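Long-range contacts in benzyl alcohol dehydrogenase (Acinetobacter calcoaceticus, PDB 1F8F), which probably oxidises benzyl alcohol to benzaldehyde, passing hydride to NAD+, as a zinc-containing member of the alcohol dehydrogenase family: residues A[29-40]-A[67-78]; A[188-199]-A[213-222]. All coordinates share one frame; numbering follows the deposited sequence.

The two contacts lie on opposite sides of the chain's centre, their nearest atoms about 21 Å apart, and they share no element. Contact 1 pairs antiparallel strands of the GroES-like domain and is partly buried: valines and isoleucines fill its inner face, two turns at one end are partly exposed, and several charged side chains pair with other parts of the chain. Contact 2 is buried almost throughout; it pairs neighbouring parallel strands of the Rossmann sheet, with mostly apolar side chains on both faces. Backbone bonding in 29-40/67-78 is interrupted by two bulges, whereas 188-199/213-222 keeps its register without a bulge and ends in a carboxylate holding the cofactor's adenosine ribose.

Contact 1: residues A[29-40]-A[67-78]; sequences PQGDEVLVKVVA and GSGIIEAIGPNV
Val34 lies against Ile71 on the inner face of an antiparallel strand pair in the GroES-like domain, where 33-38 runs against 67-74. Its CG1 is 4.0 Å from Ile71 CG1, the two branched side chains crossing at a slant. Val36, on the same face, turns to Val87 and Leu89 of strand 86-89, which also packs on Ile71; beta-branched residues suit this place because they are compact and favour extended backbone. The backbone is tight here: Lys37 N reaches Ile70 O at 2.6 Å, with a nearly straight N-H...O angle of 176°. Gly69 fits its place because a side chain there would run into Lys37 O and Val36 CG1.

On the other face buried Leu35 is closely packed too, its CB 3.8 Å from Ala73 CB and its CD2 3.6 Å from Glu72 CG. Glu72 runs beside it because its CG stands opposite the backbone N (chi1 174°), and a bend at chi2 carries the carboxylate to a weak hydrogen bond with Tyr148. Two classic bulges break the ladder: Glu72 and Ala73 both face Leu35, and Val39 and Ala40 both face Ser68.

The looser parts are Lys37, whose CE lies 3.9 Å from Ile70 CD1 before its end leads away, and the two turns. There Gln30 and Pro76 are exposed, Asp32 turns to a salt bridge with Arg152, and Asn77 meets Asn77 of a neighbouring subunit. Gly75 leaves room for the carbonyls of Gln30 and Gly31. Asn77 N donates to Gly31 O at 3.0 Å from above the carbonyl plane, 37° out of it.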
loop_
_atom_site.group_PDB
_atom_site.type_symbol
_atom_site.label_atom_id
_atom_site.label_comp_id
_atom_site.label_asym_id
_atom_site.label_seq_id
_atom_site.Cartn_x
_atom_site.Cartn_y
_atom_site.Cartn_z
ATOM N N PRO A 29 -23.928 -0.170 35.317
ATOM C CA PRO A 29 -22.668 0.048 34.636
ATOM C C PRO A 29 -21.759 1.057 35.325
ATOM O O PRO A 29 -22.180 2.011 35.963
ATOM C CB PRO A 29 -23.125 0.616 33.296
ATOM C CG PRO A 29 -24.337 1.415 33.670
ATOM C CD PRO A 29 -25.048 0.564 34.657
ATOM N N GLN A 30 -20.458 0.806 35.179
ATOM C CA GLN A 30 -19.424 1.672 35.734
ATOM C C GLN A 30 -18.551 2.238 34.620
ATOM O O GLN A 30 -18.832 2.120 33.420
ATOM C CB GLN A 30 -18.659 0.896 36.809
ATOM C CG GLN A 30 -19.532 0.562 38.014
ATOM C CD GLN A 30 -18.940 -0.331 39.074
ATOM O OE1 GLN A 30 -18.603 0.152 40.167
ATOM N NE2 GLN A 30 -18.809 -1.638 38.836
ATOM N N GLY A 31 -17.489 2.921 35.013
ATOM C CA GLY A 31 -16.561 3.581 34.116
ATOM C C GLY A 31 -17.151 3.933 32.753
ATOM O O GLY A 31 -17.944 4.858 32.598
ATOM N N ASP A 32 -16.660 3.204 31.746
ATOM C CA ASP A 32 -17.121 3.390 30.368
ATOM C C ASP A 32 -17.995 2.250 29.837
ATOM O O ASP A 32 -18.321 2.106 28.620
ATOM C CB ASP A 32 -15.930 3.790 29.528
ATOM C CG ASP A 32 -14.957 2.717 29.098
ATOM O OD1 ASP A 32 -14.973 1.588 29.597
ATOM O OD2 ASP A 32 -14.146 3.000 28.167
ATOM N N GLU A 33 -18.563 1.473 30.769
ATOM C CA GLU A 33 -19.511 0.410 30.492
ATOM C C GLU A 33 -20.894 0.911 30.064
ATOM O O GLU A 33 -21.203 2.072 30.280
ATOM C CB GLU A 33 -19.729 -0.492 31.701
ATOM C CG GLU A 33 -18.442 -1.021 32.295
ATOM C CD GLU A 33 -18.733 -1.778 33.582
ATOM O OE1 GLU A 33 -19.706 -1.369 34.252
ATOM O OE2 GLU A 33 -18.003 -2.737 33.900
ATOM N N VAL A 34 -21.643 0.069 29.351
ATOM C CA VAL A 34 -22.974 0.391 28.846
ATOM C C VAL A 34 -24.045 -0.669 29.160
ATOM O O VAL A 34 -23.714 -1.843 29.018
ATOM C CB VAL A 34 -23.043 0.518 27.327
ATOM C CG1 VAL A 34 -24.061 1.573 26.929
ATOM C CG2 VAL A 34 -21.707 0.788 26.681
ATOM N N LEU A 35 -25.257 -0.304 29.618
ATOM C CA LEU A 35 -26.334 -1.229 29.946
ATOM C C LEU A 35 -27.328 -1.268 28.784
ATOM O O LEU A 35 -27.897 -0.204 28.483
ATOM C CB LEU A 35 -27.235 -0.837 31.134
ATOM C CG LEU A 35 -28.148 -1.990 31.607
ATOM C CD1 LEU A 35 -27.330 -3.188 32.056
ATOM C CD2 LEU A 35 -29.053 -1.499 32.721
ATOM N N VAL A 36 -27.456 -2.440 28.150
ATOM C CA VAL A 36 -28.279 -2.444 26.923
ATOM C C VAL A 36 -29.575 -3.244 27.031
ATOM O O VAL A 36 -29.497 -4.398 27.471
ATOM C CB VAL A 36 -27.458 -3.107 25.772
ATOM C CG1 VAL A 36 -28.228 -3.149 24.467
ATOM C CG2 VAL A 36 -26.176 -2.318 25.503
ATOM N N LYS A 37 -30.678 -2.741 26.515
ATOM C CA LYS A 37 -31.912 -3.590 26.555
ATOM C C LYS A 37 -31.911 -4.371 25.220
ATOM O O LYS A 37 -32.041 -3.703 24.193
ATOM C CB LYS A 37 -33.190 -2.790 26.754
ATOM C CG LYS A 37 -34.452 -3.432 26.219
ATOM C CD LYS A 37 -35.795 -2.906 26.575
ATOM C CE LYS A 37 -36.539 -2.141 25.505
ATOM N NZ LYS A 37 -38.018 -2.502 25.518
ATOM N N VAL A 38 -31.704 -5.687 25.238
ATOM C CA VAL A 38 -31.624 -6.435 23.985
ATOM C C VAL A 38 -32.942 -6.676 23.228
ATOM O O VAL A 38 -33.887 -7.272 23.765
ATOM C CB VAL A 38 -30.930 -7.765 24.307
ATOM C CG1 VAL A 38 -30.783 -8.694 23.099
ATOM C CG2 VAL A 38 -29.566 -7.550 24.975
ATOM N N VAL A 39 -33.012 -6.323 21.946
ATOM C CA VAL A 39 -34.178 -6.585 21.102
ATOM C C VAL A 39 -34.048 -7.956 20.445
ATOM O O VAL A 39 -34.957 -8.800 20.546
ATOM C CB VAL A 39 -34.402 -5.468 20.079
ATOM C CG1 VAL A 39 -35.515 -5.735 19.069
ATOM C CG2 VAL A 39 -34.737 -4.133 20.777
ATOM N N ALA A 40 -32.842 -8.265 19.876
ATOM C CA ALA A 40 -32.585 -9.561 19.267
ATOM C C ALA A 40 -31.089 -9.837 19.063
ATOM O O ALA A 40 -30.275 -8.932 18.972
ATOM C CB ALA A 40 -33.370 -9.694 17.943
ATOM N N GLY A 67 -25.585 -9.341 19.389
ATOM C CA GLY A 67 -26.716 -8.602 19.914
ATOM C C GLY A 67 -26.999 -7.252 19.348
ATOM O O GLY A 67 -26.110 -6.610 18.790
ATOM N N SER A 68 -28.249 -6.831 19.437
ATOM C CA SER A 68 -28.681 -5.500 19.070
ATOM C C SER A 68 -29.754 -5.130 20.122
ATOM O O SER A 68 -30.404 -6.057 20.671
ATOM C CB SER A 68 -29.128 -5.361 17.653
ATOM O OG SER A 68 -30.232 -6.138 17.262
ATOM N N GLY A 69 -29.848 -3.838 20.419
ATOM C CA GLY A 69 -30.750 -3.391 21.463
ATOM C C GLY A 69 -30.799 -1.859 21.562
ATOM O O GLY A 69 -30.543 -1.116 20.630
ATOM N N ILE A 70 -31.219 -1.379 22.720
ATOM C CA ILE A 70 -31.445 0.027 23.053
ATOM C C ILE A 70 -30.722 0.361 24.361
ATOM O O ILE A 70 -30.755 -0.373 25.357
ATOM C CB ILE A 70 -32.948 0.312 23.314
ATOM C CG1 ILE A 70 -33.828 -0.168 22.149
ATOM C CG2 ILE A 70 -33.268 1.784 23.539
ATOM C CD1 ILE A 70 -35.310 -0.124 22.417
ATOM N N ILE A 71 -30.003 1.472 24.331
ATOM C CA ILE A 71 -29.315 1.856 25.580
ATOM C C ILE A 71 -30.315 2.336 26.633
ATOM O O ILE A 71 -31.034 3.285 26.438
ATOM C CB ILE A 71 -28.237 2.905 25.350
ATOM C CG1 ILE A 71 -27.088 2.345 24.478
ATOM C CG2 ILE A 71 -27.669 3.333 26.705
ATOM C CD1 ILE A 71 -26.177 3.415 23.939
ATOM N N GLU A 72 -30.214 1.781 27.799
ATOM C CA GLU A 72 -30.918 1.863 29.033
ATOM C C GLU A 72 -30.164 2.559 30.170
ATOM O O GLU A 72 -30.748 2.902 31.207
ATOM C CB GLU A 72 -31.099 0.393 29.497
ATOM C CG GLU A 72 -31.689 0.135 30.839
ATOM C CD GLU A 72 -33.191 0.168 31.019
ATOM O OE1 GLU A 72 -34.025 0.103 30.087
ATOM O OE2 GLU A 72 -33.560 0.251 32.210
ATOM N N ALA A 73 -28.853 2.634 30.058
ATOM C CA ALA A 73 -27.984 3.255 31.036
ATOM C C ALA A 73 -26.510 3.248 30.575
ATOM O O ALA A 73 -26.035 2.241 30.055
ATOM C CB ALA A 73 -28.123 2.582 32.397
ATOM N N ILE A 74 -25.848 4.391 30.739
ATOM C CA ILE A 74 -24.454 4.574 30.379
ATOM C C ILE A 74 -23.613 4.790 31.627
ATOM O O ILE A 74 -24.192 5.253 32.594
ATOM C CB ILE A 74 -24.222 5.822 29.507
ATOM C CG1 ILE A 74 -24.833 7.047 30.187
ATOM C CG2 ILE A 74 -24.766 5.603 28.111
ATOM C CD1 ILE A 74 -24.643 8.317 29.384
ATOM N N GLY A 75 -22.348 4.475 31.693
ATOM C CA GLY A 75 -21.542 4.772 32.880
ATOM C C GLY A 75 -21.177 6.266 32.821
ATOM O O GLY A 75 -21.484 7.020 31.893
ATOM N N PRO A 76 -20.496 6.716 33.873
ATOM C CA PRO A 76 -20.073 8.107 33.975
ATOM C C PRO A 76 -19.000 8.597 33.023
ATOM O O PRO A 76 -19.048 9.773 32.643
ATOM C CB PRO A 76 -19.693 8.212 35.438
ATOM C CG PRO A 76 -19.363 6.837 35.922
ATOM C CD PRO A 76 -20.116 5.888 35.051
ATOM N N ASN A 77 -18.029 7.813 32.553
ATOM C CA ASN A 77 -17.024 8.273 31.585
ATOM C C ASN A 77 -17.409 8.032 30.115
ATOM O O ASN A 77 -16.632 8.254 29.159
ATOM C CB ASN A 77 -15.664 7.597 31.835
ATOM C CG ASN A 77 -15.299 7.751 33.321
ATOM O OD1 ASN A 77 -14.983 8.860 33.737
ATOM N ND2 ASN A 77 -15.330 6.636 34.027
ATOM N N VAL A 78 -18.682 7.646 29.925
ATOM C CA VAL A 78 -19.197 7.405 28.596
ATOM C C VAL A 78 -19.474 8.763 27.949
ATOM O O VAL A 78 -20.207 9.565 28.536
ATOM C CB VAL A 78 -20.452 6.519 28.602
ATOM C CG1 VAL A 78 -21.002 6.390 27.196
ATOM C CG2 VAL A 78 -20.220 5.179 29.275
#

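Contact 2: residues A[188-199]-A[213-222]. Unlike the reference sequence in segment 188-199: Phe194 (reference Leu). With NAD (nicotinamide-adenine-dinucleotide), chain F.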
loop_
_atom_site.group_PDB
_atom_site.type_symbol
_atom_site.label_atom_id
_atom_site.label_comp_id
_atom_site.label_asym_id
_atom_site.label_seq_id
_atom_site.Cartn_x
_atom_site.Cartn_y
_atom_site.Cartn_z
ATOM N N VAL A 188 -10.616 -6.820 -2.873
ATOM C CA VAL A 188 -10.959 -7.148 -4.231
ATOM C C VAL A 188 -11.058 -5.908 -5.117
ATOM O O VAL A 188 -11.691 -4.915 -4.735
ATOM C CB VAL A 188 -12.275 -7.966 -4.159
ATOM C CG1 VAL A 188 -12.880 -8.321 -5.492
ATOM C CG2 VAL A 188 -11.942 -9.225 -3.342
ATOM N N THR A 189 -10.517 -5.988 -6.338
ATOM C CA THR A 189 -10.509 -4.853 -7.268
ATOM C C THR A 189 -11.474 -5.015 -8.421
ATOM O O THR A 189 -11.932 -6.102 -8.849
ATOM C CB THR A 189 -9.067 -4.703 -7.850
ATOM O OG1 THR A 189 -8.635 -5.947 -8.436
ATOM C CG2 THR A 189 -8.017 -4.330 -6.833
ATOM N N PRO A 190 -11.884 -3.882 -9.021
ATOM C CA PRO A 190 -12.839 -3.876 -10.114
ATOM C C PRO A 190 -12.387 -4.732 -11.283
ATOM O O PRO A 190 -11.219 -4.757 -11.587
ATOM C CB PRO A 190 -12.902 -2.387 -10.520
ATOM C CG PRO A 190 -12.663 -1.684 -9.213
ATOM C CD PRO A 190 -11.565 -2.503 -8.531
ATOM N N ALA A 191 -13.277 -5.560 -11.874
ATOM C CA ALA A 191 -13.026 -6.403 -12.998
ATOM C C ALA A 191 -12.280 -7.705 -12.642
ATOM O O ALA A 191 -12.102 -8.488 -13.593
ATOM C CB ALA A 191 -12.302 -5.735 -14.162
ATOM N N SER A 192 -11.994 -7.993 -11.408
ATOM C CA SER A 192 -11.311 -9.220 -11.016
ATOM C C SER A 192 -12.226 -10.445 -10.815
ATOM O O SER A 192 -13.455 -10.389 -10.921
ATOM C CB SER A 192 -10.555 -9.019 -9.677
ATOM O OG SER A 192 -11.471 -8.723 -8.570
ATOM N N SER A 193 -11.547 -11.570 -10.503
ATOM C CA SER A 193 -12.219 -12.838 -10.205
ATOM C C SER A 193 -12.050 -13.184 -8.727
ATOM O O SER A 193 -10.939 -13.061 -8.170
ATOM C CB SER A 193 -11.598 -13.923 -11.100
ATOM O OG SER A 193 -10.291 -14.298 -10.718
ATOM N N PHE A 194 -13.156 -13.582 -8.092
ATOM C CA PHE A 194 -13.249 -13.959 -6.683
ATOM C C PHE A 194 -13.980 -15.286 -6.475
ATOM O O PHE A 194 -14.999 -15.582 -7.137
ATOM C CB PHE A 194 -14.087 -12.887 -5.945
ATOM C CG PHE A 194 -14.379 -13.213 -4.498
ATOM C CD1 PHE A 194 -13.369 -13.141 -3.528
ATOM C CD2 PHE A 194 -15.673 -13.618 -4.120
ATOM C CE1 PHE A 194 -13.680 -13.453 -2.224
ATOM C CE2 PHE A 194 -15.916 -13.921 -2.795
ATOM C CZ PHE A 194 -14.934 -13.844 -1.836
ATOM N N VAL A 195 -13.625 -16.070 -5.464
ATOM C CA VAL A 195 -14.359 -17.316 -5.162
ATOM C C VAL A 195 -14.538 -17.413 -3.643
ATOM O O VAL A 195 -13.568 -17.156 -2.937
ATOM C CB VAL A 195 -13.653 -18.633 -5.591
ATOM C CG1 VAL A 195 -12.225 -18.750 -5.029
ATOM C CG2 VAL A 195 -14.416 -19.906 -5.165
ATOM N N THR A 196 -15.721 -17.863 -3.195
ATOM C CA THR A 196 -15.870 -18.140 -1.777
ATOM C C THR A 196 -15.942 -19.646 -1.494
ATOM O O THR A 196 -17.015 -20.204 -1.926
ATOM C CB THR A 196 -17.065 -17.507 -1.068
ATOM O OG1 THR A 196 -17.045 -18.079 0.285
ATOM C CG2 THR A 196 -18.431 -17.727 -1.658
ATOM N N TRP A 197 -15.024 -20.238 -0.770
ATOM C CA TRP A 197 -15.194 -21.669 -0.460
ATOM C C TRP A 197 -16.133 -21.796 0.721
ATOM O O TRP A 197 -15.849 -21.489 1.894
ATOM C CB TRP A 197 -13.758 -22.199 -0.193
ATOM C CG TRP A 197 -12.839 -22.259 -1.380
ATOM C CD1 TRP A 197 -12.004 -21.252 -1.823
ATOM C CD2 TRP A 197 -12.654 -23.369 -2.276
ATOM N NE1 TRP A 197 -11.342 -21.691 -2.953
ATOM C CE2 TRP A 197 -11.729 -22.971 -3.259
ATOM C CE3 TRP A 197 -13.174 -24.666 -2.349
ATOM C CZ2 TRP A 197 -11.265 -23.821 -4.273
ATOM C CZ3 TRP A 197 -12.787 -25.495 -3.369
ATOM C CH2 TRP A 197 -11.792 -25.085 -4.299
ATOM N N GLY A 198 -17.346 -22.344 0.510
ATOM C CA GLY A 198 -18.339 -22.531 1.581
ATOM C C GLY A 198 -19.394 -21.431 1.406
ATOM O O GLY A 198 -19.010 -20.256 1.228
ATOM N N ALA A 199 -20.673 -21.766 1.328
ATOM C CA ALA A 199 -21.714 -20.802 1.037
ATOM C C ALA A 199 -22.714 -20.648 2.179
ATOM O O ALA A 199 -23.928 -20.600 1.926
ATOM C CB ALA A 199 -22.493 -21.199 -0.235
ATOM N N CYS A 213 -17.438 -4.488 -4.561
ATOM C CA CYS A 213 -16.131 -4.064 -5.017
ATOM C C CYS A 213 -15.907 -4.031 -6.530
ATOM O O CYS A 213 -14.939 -3.371 -6.998
ATOM C CB CYS A 213 -14.957 -4.781 -4.296
ATOM S SG CYS A 213 -14.964 -5.055 -2.496
ATOM N N GLY A 214 -16.848 -4.540 -7.345
ATOM C CA GLY A 214 -16.724 -4.505 -8.804
ATOM C C GLY A 214 -16.265 -5.770 -9.515
ATOM O O GLY A 214 -15.930 -5.737 -10.737
ATOM N N ALA A 215 -16.090 -6.867 -8.786
ATOM C CA ALA A 215 -15.503 -8.098 -9.400
ATOM C C ALA A 215 -16.392 -8.506 -10.588
ATOM O O ALA A 215 -17.620 -8.307 -10.534
ATOM C CB ALA A 215 -15.416 -9.218 -8.377
ATOM N N SER A 216 -15.814 -9.045 -11.635
ATOM C CA SER A 216 -16.547 -9.458 -12.839
ATOM C C SER A 216 -16.929 -10.951 -12.784
ATOM O O SER A 216 -17.829 -11.409 -13.479
ATOM C CB SER A 216 -15.678 -9.272 -14.073
ATOM O OG SER A 216 -15.606 -7.950 -14.600
ATOM N N ILE A 217 -16.129 -11.763 -12.098
ATOM C CA ILE A 217 -16.385 -13.182 -11.937
ATOM C C ILE A 217 -16.526 -13.523 -10.450
ATOM O O ILE A 217 -15.635 -13.310 -9.606
ATOM C CB ILE A 217 -15.261 -13.983 -12.627
ATOM C CG1 ILE A 217 -15.298 -14.006 -14.166
ATOM C CG2 ILE A 217 -15.287 -15.417 -12.137
ATOM C CD1 ILE A 217 -14.035 -14.597 -14.793
ATOM N N ILE A 218 -17.678 -14.047 -10.028
ATOM C CA ILE A 218 -18.000 -14.320 -8.623
ATOM C C ILE A 218 -18.543 -15.740 -8.456
ATOM O O ILE A 218 -19.661 -16.102 -8.853
ATOM C CB ILE A 218 -18.999 -13.267 -8.113
ATOM C CG1 ILE A 218 -18.466 -11.832 -8.272
ATOM C CG2 ILE A 218 -19.314 -13.480 -6.647
ATOM C CD1 ILE A 218 -19.376 -10.676 -7.899
ATOM N N ILE A 219 -17.714 -16.572 -7.818
ATOM C CA ILE A 219 -17.912 -17.991 -7.711
ATOM C C ILE A 219 -18.220 -18.438 -6.300
ATOM O O ILE A 219 -17.716 -17.823 -5.349
ATOM C CB ILE A 219 -16.663 -18.739 -8.254
ATOM C CG1 ILE A 219 -16.309 -18.347 -9.700
ATOM C CG2 ILE A 219 -16.835 -20.218 -8.104
ATOM C CD1 ILE A 219 -15.037 -18.966 -10.258
ATOM N N ALA A 220 -19.091 -19.460 -6.200
ATOM C CA ALA A 220 -19.393 -20.042 -4.900
ATOM C C ALA A 220 -19.335 -21.578 -4.992
ATOM O O ALA A 220 -19.912 -22.118 -5.927
ATOM C CB ALA A 220 -20.748 -19.576 -4.399
ATOM N N VAL A 221 -18.627 -22.235 -4.083
ATOM C CA VAL A 221 -18.410 -23.661 -3.961
ATOM C C VAL A 221 -18.972 -24.189 -2.631
ATOM O O VAL A 221 -18.829 -23.543 -1.595
ATOM C CB VAL A 221 -16.897 -23.990 -3.975
ATOM C CG1 VAL A 221 -16.571 -25.476 -3.954
ATOM C CG2 VAL A 221 -16.155 -23.325 -5.145
ATOM N N ASP A 222 -19.835 -25.224 -2.644
ATOM C CA ASP A 222 -20.381 -25.816 -1.420
ATOM C C ASP A 222 -20.777 -27.277 -1.664
ATOM O O ASP A 222 -20.698 -27.770 -2.796
ATOM C CB ASP A 222 -21.623 -25.132 -0.831
ATOM C CG ASP A 222 -21.836 -25.229 0.637
ATOM O OD1 ASP A 222 -22.167 -26.334 1.151
ATOM O OD2 ASP A 222 -21.728 -24.256 1.453
HETATM P PA NAD F . -22.146 -21.980 8.230
HETATM O O1A NAD F . -23.346 -21.102 8.053
HETATM O O2A NAD F . -22.347 -23.301 8.840
HETATM O O5B NAD F . -21.307 -22.047 6.884
HETATM C C5B NAD F . -20.212 -22.899 6.468
HETATM C C4B NAD F . -20.550 -23.626 5.174
HETATM O O4B NAD F . -19.472 -24.571 4.865
HETATM C C3B NAD F . -21.851 -24.447 5.151
HETATM O O3B NAD F . -22.793 -23.928 4.222
HETATM C C2B NAD F . -21.454 -25.858 4.724
HETATM O O2B NAD F . -22.323 -26.475 3.766
HETATM C C1B NAD F . -20.064 -25.613 4.111
HETATM N N9A NAD F . -19.177 -26.771 4.130
HETATM C C8A NAD F . -18.799 -27.553 5.190
HETATM N N7A NAD F . -17.965 -28.534 4.843
HETATM C C5A NAD F . -17.816 -28.374 3.476
HETATM C C6A NAD F . -17.076 -29.083 2.512
HETATM N N6A NAD F . -16.297 -30.133 2.759
HETATM N N1A NAD F . -17.137 -28.643 1.230
HETATM C C2A NAD F . -17.926 -27.562 0.940
HETATM N N3A NAD F . -18.638 -26.842 1.755
HETATM C C4A NAD F . -18.554 -27.303 3.016
HETATM O O3 NAD F . -21.109 -21.119 9.148
HETATM P PN NAD F . -20.852 -19.548 9.058
HETATM O O1N NAD F . -20.837 -19.098 7.654
HETATM O O2N NAD F . -21.841 -18.850 9.892
HETATM O O5D NAD F . -19.373 -19.503 9.735
HETATM C C5D NAD F . -18.234 -19.863 8.936
HETATM C C4D NAD F . -17.014 -20.224 9.703
HETATM O O4D NAD F . -16.211 -19.056 10.069
HETATM C C3D NAD F . -17.052 -21.127 10.941
HETATM O O3D NAD F . -15.803 -21.840 11.025
HETATM C C2D NAD F . -17.034 -20.061 12.045
HETATM O O2D NAD F . -16.758 -20.566 13.343
HETATM C C1D NAD F . -15.880 -19.236 11.455
HETATM N N1N NAD F . -15.886 -17.884 12.004
HETATM C C2N NAD F . -14.695 -17.232 11.983
HETATM C C3N NAD F . -14.656 -15.929 12.440
HETATM C C7N NAD F . -13.343 -15.069 12.445
HETATM O O7N NAD F . -13.375 -13.925 12.897
HETATM N N7N NAD F . -12.232 -15.696 11.918
HETATM C C4N NAD F . -15.840 -15.273 12.889
HETATM C C5N NAD F . -16.994 -15.849 12.315
HETATM C C6N NAD F . -17.107 -17.151 11.871
#
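Strands 193-197 and 217-222 run parallel, 4.7 Å apart at their closest and 16° from alignment, and Phe194 and Thr196 each use N and O to bond the backbone on either side of the residue they face, the bond from Val221 N to Thr196 O being weak. Next to Ser193, Ser192 O takes two donors, Ser216 N at 2.8 Å and Ile217 N. On one face Val195 CG2 meets both Ile219 CG2 and Val221 CG2, each at 3.8 Å. It points there because CG2 stands opposite the backbone N, which leaves CG1 between N and the carbonyl carbon (chi1 54°). Val195 CG2 and Val221 CG2 also sit over one face of the Trp197 ring, toward its rim, while Val221 CG1 touches Trp197 CZ3. Branched residues suit this layer, favouring extended backbone and filling the space under helix 247-254. On the other face small Ala220 lies beside Thr196 CG2, and Phe194, a leucine in the reference, presents its ring edge to Ile218 CG2 and packs against helices 174-186 and 201-213.

These strands and helix 201-213 form the first beta-alpha-beta unit of the Rossmann fold. The helix ends in a Schellman motif at Gly214, whose positive phi suits glycine; Gly214 O then accepts from Ala191 N. At the opposite end Gly198 begins the glycine-rich turn, and Asp222 closes the second strand, as the acid binding the adenosine ribose does in related NAD enzymes. Each carboxylate oxygen has one ribose and one backbone partner: OD1 accepts from NAD O2B at 2.6 Å and from Val224 N, OD2 from NAD O3B at 3.0 Å and, on its anti lone pair, from Ala199 N at 2.7 Å, which together fix the group's rotation.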